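Cysteine synthase (PDB 5Z5C) probably uses pyridoxal 5'-phosphate to release hydrogen sulfide from L-cysteine, and may also catalyse cysteine synthesis. Local coordinates at residues N154-N157 against S158-H161. Residues are numbered along the deposited sequence; the frame is centred on the assembly and turned at random.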
loop_
_atom_site.group_PDB
_atom_site.type_symbol
_atom_site.label_atom_id
_atom_site.label_comp_id
_atom_site.label_asym_id
_atom_site.label_seq_id
_atom_site.Cartn_x
_atom_site.Cartn_y
_atom_site.Cartn_z
ATOM N N ASN B 154 10.305 -17.918 15.995
ATOM C CA ASN B 154 9.484 -17.356 17.076
ATOM C C ASN B 154 8.009 -17.780 16.882
ATOM O O ASN B 154 7.406 -17.509 15.845
ATOM C CB ASN B 154 9.666 -15.807 17.115
ATOM C CG ASN B 154 8.982 -15.150 18.298
ATOM O OD1 ASN B 154 8.134 -15.754 18.960
ATOM N ND2 ASN B 154 9.349 -13.885 18.575
ATOM N N LEU B 155 7.441 -18.465 17.880
ATOM C CA LEU B 155 6.020 -18.871 17.852
ATOM C C LEU B 155 4.996 -17.732 17.755
ATOM O O LEU B 155 3.875 -17.932 17.274
ATOM C CB LEU B 155 5.692 -19.755 19.074
ATOM C CG LEU B 155 6.135 -21.234 18.988
ATOM C CD1 LEU B 155 5.690 -22.015 20.224
ATOM C CD2 LEU B 155 5.600 -21.900 17.725
ATOM N N TYR B 156 5.375 -16.552 18.244
ATOM C CA TYR B 156 4.543 -15.348 18.116
ATOM C C TYR B 156 4.195 -15.077 16.619
ATOM O O TYR B 156 3.126 -14.572 16.318
ATOM C CB TYR B 156 5.260 -14.127 18.704
ATOM C CG TYR B 156 5.417 -14.155 20.250
ATOM C CD1 TYR B 156 5.093 -15.286 20.989
ATOM C CD2 TYR B 156 5.897 -13.045 20.931
ATOM C CE1 TYR B 156 5.239 -15.306 22.375
ATOM C CE2 TYR B 156 6.045 -13.053 22.310
ATOM C CZ TYR B 156 5.716 -14.185 23.026
ATOM O OH TYR B 156 5.865 -14.186 24.392
ATOM N N ASN B 157 5.120 -15.411 15.721
ATOM C CA ASN B 157 4.940 -15.287 14.292
ATOM C C ASN B 157 3.748 -16.140 13.787
ATOM O O ASN B 157 2.724 -15.585 13.351
ATOM C CB ASN B 157 6.251 -15.621 13.596
ATOM C CG ASN B 157 6.181 -15.505 12.091
ATOM O OD1 ASN B 157 5.117 -15.313 11.523
ATOM N ND2 ASN B 157 7.324 -15.624 11.440
ATOM N N SER B 158 3.834 -17.462 13.902
ATOM C CA SER B 158 2.724 -18.312 13.526
ATOM C C SER B 158 1.454 -17.959 14.284
ATOM O O SER B 158 0.367 -17.975 13.690
ATOM C CB SER B 158 3.046 -19.832 13.665
ATOM O OG SER B 158 3.341 -20.196 15.001
ATOM N N GLU B 159 1.584 -17.621 15.562
ATOM C CA GLU B 159 0.424 -17.236 16.368
ATOM C C GLU B 159 -0.260 -15.997 15.820
ATOM O O GLU B 159 -1.468 -15.900 15.904
ATOM C CB GLU B 159 0.786 -16.913 17.825
ATOM C CG GLU B 159 1.082 -18.096 18.763
ATOM C CD GLU B 159 1.729 -17.669 20.069
ATOM O OE1 GLU B 159 1.430 -16.556 20.556
ATOM O OE2 GLU B 159 2.564 -18.431 20.601
ATOM N N ALA B 160 0.530 -15.020 15.362
ATOM C CA ALA B 160 -0.032 -13.780 14.762
ATOM C C ALA B 160 -1.073 -14.134 13.708
ATOM O O ALA B 160 -2.188 -13.606 13.721
ATOM C CB ALA B 160 1.074 -12.934 14.158
ATOM N N HIS B 161 -0.741 -15.110 12.871
ATOM C CA HIS B 161 -1.592 -15.501 11.762
ATOM C C HIS B 161 -2.713 -16.437 12.170
ATOM O O HIS B 161 -3.780 -16.410 11.560
ATOM C CB HIS B 161 -0.750 -16.064 10.615
ATOM C CG HIS B 161 0.248 -15.090 10.095
ATOM N ND1 HIS B 161 -0.075 -13.782 9.817
ATOM C CD2 HIS B 161 1.573 -15.205 9.859
ATOM C CE1 HIS B 161 1.001 -13.146 9.398
ATOM N NE2 HIS B 161 2.021 -13.981 9.429
HETATM O O HOH W 1 4.680 -14.262 8.746
#
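Asn157 and His161, one helical turn apart, meet through a shared water on the buried side of helix 155-163. The water donates to Asn157 OD1 at 3.0 Å and lies at the edge of the imidazole, in its plane, with its oxygen 2.8 Å from His161 NE2. Amide and ring planes are turned 69° apart, and OD1 itself comes no nearer to the ring than 3.9 Å, at CD2. With CG anti to the backbone N (chi1 -179°), the Asn157 amide reaches off the helix, where its ND2 bonds to Thr189 OG1 and Gln151 O; every polar atom of this buried amide is thus engaged. Thr189 binds the cofactor, and the His161 side chain lies about 4 Å from the bound pyridoxal phosphate, so this flank of the helix lines the surroundings of the PLP site in a fold-type II enzyme. Met53 of helix 50-57 packs against both side chains.

Asn154 is the N-cap: its OD1 accepts from Tyr156 N (3.0 Å), the donor standing 46° out of the carbonyl plane, while ND2 is tied to Pro149 O. The i to i+4 bonds then run from Glu159 N to Leu155 O (2.9 Å) and from Ala160 N to Tyr156 O (2.8 Å). The Glu159 carboxylate runs alongside the buried Tyr156 ring, and its OE1 is also hydrogen-bonded to Tyr56 OH, in helix 50-57, and to NZ of dimethylated Lys60.

Packing is looser on the flank of Leu155, which is exposed. Its CB sits 3.7 Å from Glu159 OE2, and its CD2 only brushes the Ser158 hydroxyl.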